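Local structure of agmatine N-acetyltransferase (7CIW) at residues S163-S168 / V209-L214; V75-K80 / L126-L131. The protein transfers the acetyl group of acetyl-CoA to the primary amine of agmatine, and is held here with N-acetylagmatine and coenzyme A. The protein carries 1 engineered substitution. All coordinates share one frame; numbering follows the deposited sequence.

Interaction 1 of 2, residues S163-S168 / V209-L214; sequences SVDCTS and VQTFVL. With COA (coenzyme A), chain B; G0R (N-(4-carbamimidamidobutyl)ethanamide), chain C.
D165 and T211 stand side by side on one face of an antiparallel strand pair, their side chains pointing the same way. The T211 OG1 hydroxyl donates to D165 OD1 (2.8 Å), meeting the carboxylate on its anti side and 32° out of its plane. T211 OG1 and D165 CG are both anti to their carbonyl carbons (chi1 -61° and -58°), which sets hydroxyl and carboxylate alongside each other. On the same side, V209 CG2 touches both D165 CB and T167 CG2, 3.8 Å from each. The other face carries V164, C166, Q210 and F212. C166 SG approaches the F212 ring obliquely, 3.8 Å from F212 CD1, while V164 CG1 rests on F212 CB. A water bridges C166 O and Q210 NE2 where the first strand ends. There the strand end meets the ligands: D165 O accepts a weak hydrogen bond from N4 of N-acetylagmatine (3.1 Å), and the T167 OG1 hydroxyl, hydrogen-bonded to E34, lies 3.5 Å from C2P of coenzyme A. Helix 99-114 packs on D165 and T211, and helix 169-177 on C166, Q210 and F212. Strand 125-133 flanks S163, and strand 181-187 hydrogen-bonds to V209 and T211 from the far side.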
ATOM      1  N   SER A 163       2.393   9.190   1.929  1.00 12.44           N
ATOM      2  CA  SER A 163       3.489   8.248   2.148  1.00 11.87           C
ATOM      3  C   SER A 163       3.131   6.893   1.559  1.00 12.55           C
ATOM      4  O   SER A 163       1.957   6.559   1.396  1.00 12.67           O
ATOM      5  CB  SER A 163       3.826   8.094   3.634  1.00 13.09           C
ATOM      6  OG  SER A 163       2.686   7.683   4.385  1.00 15.88           O
ATOM      7  N   VAL A 164       4.163   6.102   1.244  1.00 11.19           N
ATOM      8  CA  VAL A 164       3.938   4.782   0.659  1.00 11.30           C
ATOM      9  C   VAL A 164       5.165   3.904   0.902  1.00 13.96           C
ATOM     10  O   VAL A 164       6.301   4.360   0.729  1.00 14.57           O
ATOM     11  CB  VAL A 164       3.593   4.905  -0.843  1.00 11.75           C
ATOM     12  CG1 VAL A 164       4.718   5.636  -1.618  1.00 12.89           C
ATOM     13  CG2 VAL A 164       3.299   3.533  -1.458  1.00 13.25           C
ATOM     14  N   ASP A 165       4.952   2.663   1.357  1.00 11.95           N
ATOM     15  CA  ASP A 165       6.043   1.703   1.547  1.00 12.17           C
ATOM     16  C   ASP A 165       6.184   0.878   0.277  1.00 13.84           C
ATOM     17  O   ASP A 165       5.439  -0.077   0.059  1.00 14.42           O
ATOM     18  CB  ASP A 165       5.782   0.781   2.737  1.00 12.27           C
ATOM     19  CG  ASP A 165       5.597   1.530   4.044  1.00 16.11           C
ATOM     20  OD1 ASP A 165       6.280   2.555   4.253  1.00 16.67           O
ATOM     21  OD2 ASP A 165       4.772   1.079   4.870  1.00 17.38           O
ATOM     22  N   CYS A 166       7.171   1.212  -0.547  1.00 13.48           N
ATOM     23  CA  CYS A 166       7.403   0.470  -1.782  1.00 14.18           C
ATOM     24  C   CYS A 166       8.190  -0.793  -1.459  1.00 11.78           C
ATOM     25  O   CYS A 166       9.423  -0.814  -1.432  1.00 15.14           O
ATOM     26  CB  CYS A 166       8.114   1.344  -2.804  1.00 11.70           C
ATOM     27  SG  CYS A 166       7.121   2.763  -3.343  1.00 15.58           S
ATOM     28  N   THR A 167       7.449  -1.855  -1.167  1.00 13.33           N
ATOM     29  CA  THR A 167       8.044  -3.167  -0.986  1.00 12.39           C
ATOM     30  C   THR A 167       8.565  -3.730  -2.304  1.00 14.74           C
ATOM     31  O   THR A 167       9.420  -4.621  -2.293  1.00 14.89           O
ATOM     32  CB  THR A 167       7.004  -4.101  -0.368  1.00 11.77           C
ATOM     33  OG1 THR A 167       5.865  -4.161  -1.231  1.00 13.39           O
ATOM     34  CG2 THR A 167       6.555  -3.561   0.987  1.00 13.06           C
ATOM     35  N   SER A 168       8.081  -3.206  -3.426  1.00 14.47           N
ATOM     36  CA  SER A 168       8.440  -3.637  -4.769  1.00 13.04           C
ATOM     37  C   SER A 168       9.255  -2.546  -5.452  1.00 15.14           C
ATOM     38  O   SER A 168       8.903  -1.365  -5.370  1.00 14.85           O
ATOM     39  CB  SER A 168       7.170  -3.920  -5.578  1.00 16.31           C
ATOM     40  OG  SER A 168       7.424  -3.912  -6.969  1.00 16.28           O
ATOM     41  N   VAL A 209      12.364  -2.730   1.452  1.00 13.76           N
ATOM     42  CA  VAL A 209      11.191  -1.865   1.447  1.00 12.87           C
ATOM     43  C   VAL A 209      11.693  -0.428   1.509  1.00 15.73           C
ATOM     44  O   VAL A 209      12.458  -0.053   2.407  1.00 12.84           O
ATOM     45  CB  VAL A 209      10.212  -2.197   2.594  1.00 14.59           C
ATOM     46  CG1 VAL A 209      10.923  -2.326   3.936  1.00 16.49           C
ATOM     47  CG2 VAL A 209       9.051  -1.169   2.659  1.00 13.44           C
ATOM     48  N   GLN A 210      11.295   0.366   0.525  1.00 14.95           N
ATOM     49  CA  GLN A 210      11.728   1.751   0.393  1.00 13.39           C
ATOM     50  C   GLN A 210      10.517   2.649   0.594  1.00 13.92           C
ATOM     51  O   GLN A 210       9.571   2.592  -0.196  1.00 14.37           O
ATOM     52  CB  GLN A 210      12.342   1.996  -0.979  1.00 15.04           C
ATOM     53  CG  GLN A 210      13.567   1.154  -1.254  1.00 15.29           C
ATOM     54  CD  GLN A 210      14.072   1.381  -2.642  1.00 17.76           C
ATOM     55  OE1 GLN A 210      14.853   2.295  -2.873  1.00 22.05           O
ATOM     56  NE2 GLN A 210      13.608   0.573  -3.588  1.00 19.23           N
ATOM     57  N   THR A 211      10.554   3.476   1.635  1.00 13.54           N
ATOM     58  CA  THR A 211       9.432   4.354   1.935  1.00 11.61           C
ATOM     59  C   THR A 211       9.646   5.714   1.288  1.00 14.90           C
ATOM     60  O   THR A 211      10.701   6.329   1.463  1.00 14.03           O
ATOM     61  CB  THR A 211       9.259   4.500   3.442  1.00 14.55           C
ATOM     62  OG1 THR A 211       8.997   3.208   3.994  1.00 16.03           O
ATOM     63  CG2 THR A 211       8.076   5.417   3.765  1.00 14.75           C
ATOM     64  N   PHE A 212       8.637   6.171   0.549  1.00 11.68           N
ATOM     65  CA  PHE A 212       8.668   7.447  -0.152  1.00 11.97           C
ATOM     66  C   PHE A 212       7.537   8.337   0.349  1.00 14.37           C
ATOM     67  O   PHE A 212       6.481   7.847   0.772  1.00 13.15           O
ATOM     68  CB  PHE A 212       8.504   7.259  -1.659  1.00 12.34           C
ATOM     69  CG  PHE A 212       9.683   6.626  -2.346  1.00 13.19           C
ATOM     70  CD1 PHE A 212       9.866   5.245  -2.340  1.00 13.02           C
ATOM     71  CD2 PHE A 212      10.577   7.413  -3.050  1.00 14.60           C
ATOM     72  CE1 PHE A 212      10.936   4.674  -3.008  1.00 14.26           C
ATOM     73  CE2 PHE A 212      11.647   6.851  -3.712  1.00 15.40           C
ATOM     74  CZ  PHE A 212      11.832   5.481  -3.689  1.00 15.48           C
ATOM     75  N   VAL A 213       7.757   9.651   0.280  1.00 12.11           N
ATOM     76  CA  VAL A 213       6.722  10.627   0.592  1.00 12.81           C
ATOM     77  C   VAL A 213       6.617  11.650  -0.528  1.00 14.11           C
ATOM     78  O   VAL A 213       7.559  11.896  -1.284  1.00 13.83           O
ATOM     79  CB  VAL A 213       6.963  11.351   1.935  1.00 15.49           C
ATOM     80  CG1 VAL A 213       7.083  10.351   3.063  1.00 13.02           C
ATOM     81  CG2 VAL A 213       8.211  12.216   1.850  1.00 13.71           C
ATOM     82  N   LEU A 214       5.434  12.256  -0.611  1.00 12.75           N
ATOM     83  CA  LEU A 214       5.172  13.373  -1.506  1.00 11.86           C
ATOM     84  C   LEU A 214       4.575  14.504  -0.692  1.00 14.13           C
ATOM     85  O   LEU A 214       3.591  14.300   0.023  1.00 15.49           O
ATOM     86  CB  LEU A 214       4.211  12.970  -2.627  1.00 14.33           C
ATOM     87  CG  LEU A 214       3.872  14.099  -3.606  1.00 15.10           C
ATOM     88  CD1 LEU A 214       5.060  14.369  -4.540  1.00 18.95           C
ATOM     89  CD2 LEU A 214       2.604  13.764  -4.391  1.00 17.00           C
TER
HETATM   90  N1A COA B 301       7.088  -6.951 -13.256  1.00 25.29           N
HETATM   91  C2A COA B 301       7.897  -6.704 -14.324  1.00 23.60           C
HETATM   92  N3A COA B 301       7.898  -5.469 -14.927  1.00 25.01           N
HETATM   93  C4A COA B 301       7.098  -4.492 -14.471  1.00 21.94           C
HETATM   94  C5A COA B 301       6.299  -4.741 -13.423  1.00 23.63           C
HETATM   95  C6A COA B 301       6.306  -5.981 -12.817  1.00 25.19           C
HETATM   96  N6A COA B 301       5.628  -6.710 -11.668  1.00 22.72           N
HETATM   97  N7A COA B 301       5.583  -3.625 -13.131  1.00 20.88           N
HETATM   98  C8A COA B 301       5.931  -2.670 -14.004  1.00 21.59           C
HETATM   99  N9A COA B 301       6.861  -3.199 -14.813  1.00 21.46           N
HETATM  100  C1B COA B 301       7.535  -2.751 -15.884  1.00 20.79           C
HETATM  101  C2B COA B 301       6.474  -2.377 -16.948  1.00 21.80           C
HETATM  102  O2B COA B 301       6.029  -3.552 -17.732  1.00 23.79           O
HETATM  103  C3B COA B 301       7.032  -1.393 -17.681  1.00 21.57           C
HETATM  104  O3B COA B 301       8.071  -1.831 -18.598  1.00 22.77           O
HETATM  105  P3B COA B 301       7.793  -2.216 -20.192  1.00 22.31           P
HETATM  106  O7A COA B 301       6.642  -1.395 -20.739  1.00 23.51           O
HETATM  107  O8A COA B 301       9.083  -2.035 -20.997  1.00 19.95           O
HETATM  108  O9A COA B 301       7.417  -3.691 -20.184  1.00 25.52           O
HETATM  109  C4B COA B 301       7.876  -0.527 -16.583  1.00 20.36           C
HETATM  110  O4B COA B 301       8.184  -1.353 -15.592  1.00 23.36           O
HETATM  111  C5B COA B 301       7.108   0.682 -16.105  1.00 21.70           C
HETATM  112  O5B COA B 301       5.766   0.275 -15.875  1.00 22.22           O
HETATM  113  P1A COA B 301       4.756   1.169 -14.879  1.00 22.80           P
HETATM  114  O1A COA B 301       5.506   2.179 -14.005  1.00 23.12           O
HETATM  115  O2A COA B 301       3.664   1.809 -15.724  1.00 27.60           O
HETATM  116  O3A COA B 301       4.120   0.048 -13.866  1.00 20.27           O
HETATM  117  P2A COA B 301       2.534  -0.173 -13.500  1.00 19.51           P
HETATM  118  O4A COA B 301       1.793  -0.689 -14.697  1.00 19.04           O
HETATM  119  O5A COA B 301       1.961   1.107 -12.935  1.00 19.11           O
HETATM  120  O6A COA B 301       2.660  -1.357 -12.365  1.00 18.44           O
HETATM  121  CBP COA B 301       2.819  -1.992 -10.143  1.00 16.63           C
HETATM  122  CCP COA B 301       3.395  -1.101 -11.214  1.00 17.85           C
HETATM  123  CDP COA B 301       1.395  -1.442  -9.788  1.00 16.59           C
HETATM  124  CEP COA B 301       3.715  -1.962  -8.896  1.00 17.22           C
HETATM  125  CAP COA B 301       2.778  -3.418 -10.685  1.00 17.57           C
HETATM  126  OAP COA B 301       4.099  -3.877 -10.841  1.00 19.46           O
HETATM  127  C9P COA B 301       2.041  -4.417  -9.772  1.00 17.36           C
HETATM  128  O9P COA B 301       0.851  -4.474  -9.705  1.00 15.30           O
HETATM  129  N8P COA B 301       2.840  -5.346  -8.998  1.00 17.44           N
HETATM  130  C7P COA B 301       2.223  -6.379  -8.145  1.00 16.89           C
HETATM  131  C6P COA B 301       1.673  -5.849  -6.752  1.00 14.99           C
HETATM  132  C5P COA B 301       2.778  -5.026  -6.139  1.00 16.66           C
HETATM  133  O5P COA B 301       3.884  -5.465  -5.966  1.00 16.22           O
HETATM  134  N4P COA B 301       2.402  -3.634  -5.755  1.00 15.21           N
HETATM  135  C3P COA B 301       3.328  -2.662  -5.197  1.00 18.72           C
HETATM  136  C2P COA B 301       3.819  -3.030  -3.796  1.00 19.13           C
HETATM  137  S1P COA B 301       4.725  -1.519  -3.342  1.00 17.41           S
HETATM  138  C10 G0R C 302      -0.529  -6.385   2.951  1.00 18.54           C
HETATM  139  N12 G0R C 302      -0.129  -7.749   2.627  1.00 19.86           N
HETATM  140  C1  G0R C 302       1.611   0.261  -1.886  1.00 14.72           C
HETATM  141  C2  G0R C 302       1.810  -1.183  -1.431  1.00 13.75           C
HETATM  142  C5  G0R C 302       2.871  -2.812   0.187  1.00 15.56           C
HETATM  143  C6  G0R C 302       2.052  -3.094   1.449  1.00 17.97           C
HETATM  144  C7  G0R C 302       2.404  -4.439   2.094  1.00 19.89           C
HETATM  145  C8  G0R C 302       1.397  -5.574   1.867  1.00 23.36           C
HETATM  146  N4  G0R C 302       2.654  -1.453  -0.284  1.00 13.38           N
HETATM  147  N9  G0R C 302       0.168  -5.398   2.608  1.00 27.87           N
HETATM  148  N11 G0R C 302      -1.753  -6.147   3.675  1.00 25.82           N
HETATM  149  O3  G0R C 302       1.268  -2.069  -2.004  1.00 15.81           O
HETATM  150  O   HOH W   1      11.545  -1.506  -3.105  1.00 20.06           O

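Interaction 2 of 2, residues V75-K80 / L126-L131; sequences VVAGPK and LHVHAL. With G0R (N-(4-carbamimidamidobutyl)ethanamide), chain C; COA (coenzyme A), chain B.
H129 and A130 both turn their backbone N-H groups to V76 O, the mark of a classic beta bulge. H129 N lies 2.7 Å from V76 O, and A130 N lies 3.1 Å away, in the carbonyl plane on a lone pair. The helix-like backbone of H129 (psi -25°) lets two successive residues share this one acceptor. Before the bulge, G78 and H127 exchange both backbone hydrogen bonds; after it, V76 N donates to A130 O.

On one face, V75 CG2 meets V128 CG1 at 3.7 Å, the two side chains crossing at about a right angle, and L131 CD1 folds back to 3.7 Å from V75 CB. L126 CD1 lies against the backbone of G78. The H129 ring reaches over to the other strand, its CD2 3.7 Å from G78 N, and has H127 CD2 over one face toward the rim. A water in the H129 ring plane joins H129 NE2 to P79 O. K80 runs out extended beyond CG, passing its CD over H127 CB, and its NZ forms a salt bridge with E111. H127 ND1 is hydrogen-bonded to S163 OG.

Further out, helix 142-156 packs against V75, L126 and V128, while L53 of helix 47-54 packs on V76, H129 and A130, and F52 meets the H129 ring edge-to-face.

Just past the bulge, the L131 backbone serves both ligands. Its O accepts a bond from N4P of coenzyme A (2.7 Å), and its N donates a weak, long one to O3 of N-acetylagmatine (3.3 Å). As in other GNAT enzymes, such a bulged strand would align the pantetheine arm, and the L131 N-H may polarise the acetyl carbonyl during transfer.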
ATOM      1  N   VAL A  75      -5.994   1.076  -5.946  1.00 12.20           N
ATOM      2  CA  VAL A  75      -5.163   1.662  -4.899  1.00 12.83           C
ATOM      3  C   VAL A  75      -5.989   1.766  -3.623  1.00 12.12           C
ATOM      4  O   VAL A  75      -7.181   2.093  -3.660  1.00 13.03           O
ATOM      5  CB  VAL A  75      -4.586   3.030  -5.344  1.00 10.32           C
ATOM      6  CG1 VAL A  75      -5.708   4.066  -5.591  1.00 11.62           C
ATOM      7  CG2 VAL A  75      -3.520   3.543  -4.350  1.00 11.14           C
ATOM      8  N   VAL A  76      -5.376   1.418  -2.501  1.00 11.51           N
ATOM      9  CA  VAL A  76      -6.018   1.478  -1.196  1.00 10.04           C
ATOM     10  C   VAL A  76      -5.184   2.414  -0.344  1.00 13.01           C
ATOM     11  O   VAL A  76      -3.973   2.210  -0.206  1.00 12.89           O
ATOM     12  CB  VAL A  76      -6.126   0.088  -0.549  1.00 14.26           C
ATOM     13  CG1 VAL A  76      -6.617   0.201   0.890  1.00 15.17           C
ATOM     14  CG2 VAL A  76      -7.041  -0.811  -1.362  1.00 17.67           C
ATOM     15  N   ALA A  77      -5.812   3.448   0.205  1.00 13.17           N
ATOM     16  CA  ALA A  77      -5.096   4.420   1.020  1.00 13.34           C
ATOM     17  C   ALA A  77      -5.950   4.769   2.229  1.00 12.70           C
ATOM     18  O   ALA A  77      -7.172   4.606   2.218  1.00 12.13           O
ATOM     19  CB  ALA A  77      -4.749   5.680   0.219  1.00 14.29           C
ATOM     20  N   GLY A  78      -5.294   5.233   3.288  1.00 13.37           N
ATOM     21  CA  GLY A  78      -6.006   5.696   4.456  1.00 12.19           C
ATOM     22  C   GLY A  78      -5.178   6.623   5.317  1.00 13.01           C
ATOM     23  O   GLY A  78      -3.958   6.724   5.166  1.00 13.35           O
ATOM     24  N   PRO A  79      -5.830   7.306   6.255  1.00 13.42           N
ATOM     25  CA  PRO A  79      -5.145   8.309   7.073  1.00 13.53           C
ATOM     26  C   PRO A  79      -4.312   7.706   8.190  1.00 14.45           C
ATOM     27  O   PRO A  79      -4.582   6.607   8.685  1.00 14.94           O
ATOM     28  CB  PRO A  79      -6.308   9.116   7.659  1.00 14.91           C
ATOM     29  CG  PRO A  79      -7.363   8.054   7.863  1.00 15.28           C
ATOM     30  CD  PRO A  79      -7.242   7.142   6.657  1.00 16.44           C
ATOM     31  N   LYS A  80      -3.296   8.463   8.604  1.00 14.98           N
ATOM     32  CA  LYS A  80      -2.571   8.139   9.825  1.00 16.31           C
ATOM     33  C   LYS A  80      -2.106   9.428  10.485  1.00 16.78           C
ATOM     34  O   LYS A  80      -1.980  10.473   9.841  1.00 15.67           O
ATOM     35  CB  LYS A  80      -1.386   7.196   9.556  1.00 18.67           C
ATOM     36  CG  LYS A  80      -0.246   7.798   8.770  1.00 16.60           C
ATOM     37  CD  LYS A  80       0.815   6.719   8.471  1.00 17.42           C
ATOM     38  CE  LYS A  80       2.047   7.329   7.817  1.00 16.45           C
ATOM     39  NZ  LYS A  80       3.046   6.274   7.451  1.00 16.50           N
ATOM     40  N   LEU A 126      -1.642  10.896   4.404  1.00 12.81           N
ATOM     41  CA  LEU A 126      -2.421   9.899   3.677  1.00 12.24           C
ATOM     42  C   LEU A 126      -1.473   8.798   3.225  1.00 12.76           C
ATOM     43  O   LEU A 126      -0.585   9.037   2.405  1.00 15.00           O
ATOM     44  CB  LEU A 126      -3.143  10.528   2.486  1.00 12.84           C
ATOM     45  CG  LEU A 126      -4.130   9.646   1.729  1.00 15.83           C
ATOM     46  CD1 LEU A 126      -5.135   9.004   2.667  1.00 14.36           C
ATOM     47  CD2 LEU A 126      -4.866  10.487   0.698  1.00 15.65           C
ATOM     48  N   HIS A 127      -1.658   7.597   3.756  1.00 12.01           N
ATOM     49  CA  HIS A 127      -0.750   6.493   3.480  1.00 10.85           C
ATOM     50  C   HIS A 127      -1.350   5.537   2.460  1.00 14.51           C
ATOM     51  O   HIS A 127      -2.491   5.094   2.618  1.00 14.52           O
ATOM     52  CB  HIS A 127      -0.438   5.745   4.773  1.00 14.72           C
ATOM     53  CG  HIS A 127       0.624   4.707   4.622  1.00 13.96           C
ATOM     54  ND1 HIS A 127       1.966   5.015   4.612  1.00 16.59           N
ATOM     55  CD2 HIS A 127       0.543   3.365   4.439  1.00 14.57           C
ATOM     56  CE1 HIS A 127       2.668   3.907   4.449  1.00 16.94           C
ATOM     57  NE2 HIS A 127       1.831   2.894   4.335  1.00 15.97           N
ATOM     58  N   VAL A 128      -0.571   5.186   1.440  1.00 10.76           N
ATOM     59  CA  VAL A 128      -1.013   4.233   0.422  1.00  9.83           C
ATOM     60  C   VAL A 128      -0.669   2.824   0.900  1.00 11.80           C
ATOM     61  O   VAL A 128       0.507   2.460   0.997  1.00 12.69           O
ATOM     62  CB  VAL A 128      -0.383   4.530  -0.940  1.00 11.15           C
ATOM     63  CG1 VAL A 128      -0.756   3.451  -1.956  1.00 12.88           C
ATOM     64  CG2 VAL A 128      -0.822   5.913  -1.414  1.00 14.82           C
ATOM     65  N   HIS A 129      -1.707   2.035   1.220  1.00 11.21           N
ATOM     66  CA  HIS A 129      -1.548   0.686   1.750  1.00 12.22           C
ATOM     67  C   HIS A 129      -1.426  -0.388   0.676  1.00 14.02           C
ATOM     68  O   HIS A 129      -0.857  -1.449   0.952  1.00 12.60           O
ATOM     69  CB  HIS A 129      -2.729   0.339   2.671  1.00 11.52           C
ATOM     70  CG  HIS A 129      -2.764   1.149   3.927  1.00 11.59           C
ATOM     71  ND1 HIS A 129      -1.825   1.005   4.924  1.00 14.37           N
ATOM     72  CD2 HIS A 129      -3.608   2.125   4.340  1.00 14.40           C
ATOM     73  CE1 HIS A 129      -2.099   1.849   5.904  1.00 18.20           C
ATOM     74  NE2 HIS A 129      -3.165   2.552   5.567  1.00 13.56           N
ATOM     75  N   ALA A 130      -1.945  -0.153  -0.524  1.00 11.34           N
ATOM     76  CA  ALA A 130      -1.855  -1.171  -1.568  1.00 12.09           C
ATOM     77  C   ALA A 130      -2.003  -0.519  -2.931  1.00 12.11           C
ATOM     78  O   ALA A 130      -2.777   0.423  -3.086  1.00 12.40           O
ATOM     79  CB  ALA A 130      -2.934  -2.241  -1.376  1.00 12.54           C
ATOM     80  N   LEU A 131      -1.225  -1.004  -3.898  1.00 11.44           N
ATOM     81  CA  LEU A 131      -1.290  -0.556  -5.289  1.00 10.96           C
ATOM     82  C   LEU A 131      -1.041  -1.762  -6.176  1.00 12.02           C
ATOM     83  O   LEU A 131      -0.004  -2.412  -6.036  1.00 13.44           O
ATOM     84  CB  LEU A 131      -0.248   0.528  -5.552  1.00 12.50           C
ATOM     85  CG  LEU A 131      -0.272   1.084  -6.970  1.00 11.33           C
ATOM     86  CD1 LEU A 131      -1.504   1.938  -7.175  1.00 12.45           C
ATOM     87  CD2 LEU A 131       1.002   1.885  -7.217  1.00 14.05           C
TER
HETATM   88  C10 G0R C 302      -0.529  -6.385   2.951  1.00 18.54           C
HETATM   89  N12 G0R C 302      -0.129  -7.749   2.627  1.00 19.86           N
HETATM   90  C1  G0R C 302       1.611   0.261  -1.886  1.00 14.72           C
HETATM   91  C2  G0R C 302       1.810  -1.183  -1.431  1.00 13.75           C
HETATM   92  C5  G0R C 302       2.871  -2.812   0.187  1.00 15.56           C
HETATM   93  C6  G0R C 302       2.052  -3.094   1.449  1.00 17.97           C
HETATM   94  C7  G0R C 302       2.404  -4.439   2.094  1.00 19.89           C
HETATM   95  C8  G0R C 302       1.397  -5.574   1.867  1.00 23.36           C
HETATM   96  N4  G0R C 302       2.654  -1.453  -0.284  1.00 13.38           N
HETATM   97  N9  G0R C 302       0.168  -5.398   2.608  1.00 27.87           N
HETATM   98  N11 G0R C 302      -1.753  -6.147   3.675  1.00 25.82           N
HETATM   99  O3  G0R C 302       1.268  -2.069  -2.004  1.00 15.81           O
HETATM  100  N1A COA B 301       7.088  -6.951 -13.256  1.00 25.29           N
HETATM  101  C2A COA B 301       7.897  -6.704 -14.324  1.00 23.60           C
HETATM  102  N3A COA B 301       7.898  -5.469 -14.927  1.00 25.01           N
HETATM  103  C4A COA B 301       7.098  -4.492 -14.471  1.00 21.94           C
HETATM  104  C5A COA B 301       6.299  -4.741 -13.423  1.00 23.63           C
HETATM  105  C6A COA B 301       6.306  -5.981 -12.817  1.00 25.19           C
HETATM  106  N6A COA B 301       5.628  -6.710 -11.668  1.00 22.72           N
HETATM  107  N7A COA B 301       5.583  -3.625 -13.131  1.00 20.88           N
HETATM  108  C8A COA B 301       5.931  -2.670 -14.004  1.00 21.59           C
HETATM  109  N9A COA B 301       6.861  -3.199 -14.813  1.00 21.46           N
HETATM  110  C1B COA B 301       7.535  -2.751 -15.884  1.00 20.79           C
HETATM  111  C2B COA B 301       6.474  -2.377 -16.948  1.00 21.80           C
HETATM  112  O2B COA B 301       6.029  -3.552 -17.732  1.00 23.79           O
HETATM  113  C3B COA B 301       7.032  -1.393 -17.681  1.00 21.57           C
HETATM  114  O3B COA B 301       8.071  -1.831 -18.598  1.00 22.77           O
HETATM  115  P3B COA B 301       7.793  -2.216 -20.192  1.00 22.31           P
HETATM  116  O7A COA B 301       6.642  -1.395 -20.739  1.00 23.51           O
HETATM  117  O8A COA B 301       9.083  -2.035 -20.997  1.00 19.95           O
HETATM  118  O9A COA B 301       7.417  -3.691 -20.184  1.00 25.52           O
HETATM  119  C4B COA B 301       7.876  -0.527 -16.583  1.00 20.36           C
HETATM  120  O4B COA B 301       8.184  -1.353 -15.592  1.00 23.36           O
HETATM  121  C5B COA B 301       7.108   0.682 -16.105  1.00 21.70           C
HETATM  122  O5B COA B 301       5.766   0.275 -15.875  1.00 22.22           O
HETATM  123  P1A COA B 301       4.756   1.169 -14.879  1.00 22.80           P
HETATM  124  O1A COA B 301       5.506   2.179 -14.005  1.00 23.12           O
HETATM  125  O2A COA B 301       3.664   1.809 -15.724  1.00 27.60           O
HETATM  126  O3A COA B 301       4.120   0.048 -13.866  1.00 20.27           O
HETATM  127  P2A COA B 301       2.534  -0.173 -13.500  1.00 19.51           P
HETATM  128  O4A COA B 301       1.793  -0.689 -14.697  1.00 19.04           O
HETATM  129  O5A COA B 301       1.961   1.107 -12.935  1.00 19.11           O
HETATM  130  O6A COA B 301       2.660  -1.357 -12.365  1.00 18.44           O
HETATM  131  CBP COA B 301       2.819  -1.992 -10.143  1.00 16.63           C
HETATM  132  CCP COA B 301       3.395  -1.101 -11.214  1.00 17.85           C
HETATM  133  CDP COA B 301       1.395  -1.442  -9.788  1.00 16.59           C
HETATM  134  CEP COA B 301       3.715  -1.962  -8.896  1.00 17.22           C
HETATM  135  CAP COA B 301       2.778  -3.418 -10.685  1.00 17.57           C
HETATM  136  OAP COA B 301       4.099  -3.877 -10.841  1.00 19.46           O
HETATM  137  C9P COA B 301       2.041  -4.417  -9.772  1.00 17.36           C
HETATM  138  O9P COA B 301       0.851  -4.474  -9.705  1.00 15.30           O
HETATM  139  N8P COA B 301       2.840  -5.346  -8.998  1.00 17.44           N
HETATM  140  C7P COA B 301       2.223  -6.379  -8.145  1.00 16.89           C
HETATM  141  C6P COA B 301       1.673  -5.849  -6.752  1.00 14.99           C
HETATM  142  C5P COA B 301       2.778  -5.026  -6.139  1.00 16.66           C
HETATM  143  O5P COA B 301       3.884  -5.465  -5.966  1.00 16.22           O
HETATM  144  N4P COA B 301       2.402  -3.634  -5.755  1.00 15.21           N
HETATM  145  C3P COA B 301       3.328  -2.662  -5.197  1.00 18.72           C
HETATM  146  C2P COA B 301       3.819  -3.030  -3.796  1.00 19.13           C
HETATM  147  S1P COA B 301       4.725  -1.519  -3.342  1.00 17.41           S
HETATM  148  O   HOH W   2      -3.875   4.103   7.786  1.00 25.15           O

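Overall arrangement
Both contacts belong to the central mixed sheet of the GNAT fold, their centres 11 Å apart. Strand 125-133 of interaction 2 runs parallel beside strand 161-166 of interaction 1, so the order across this part of the sheet is 70-80, 125-133, 161-166, 208-215. A probable backbone hydrogen bond from V128 N to S163 O (2.9 Å) joins the two. Along the chain both strands of interaction 2 precede those of interaction 1, with helix 142-156 between strands 125-133 and 161-166. The C-terminal ends of those two parallel strands both touch coenzyme A and N-acetylagmatine, placing the cofactor thiol and the acetylated product in the cleft where these strands splay apart, as in the GNAT fold generally.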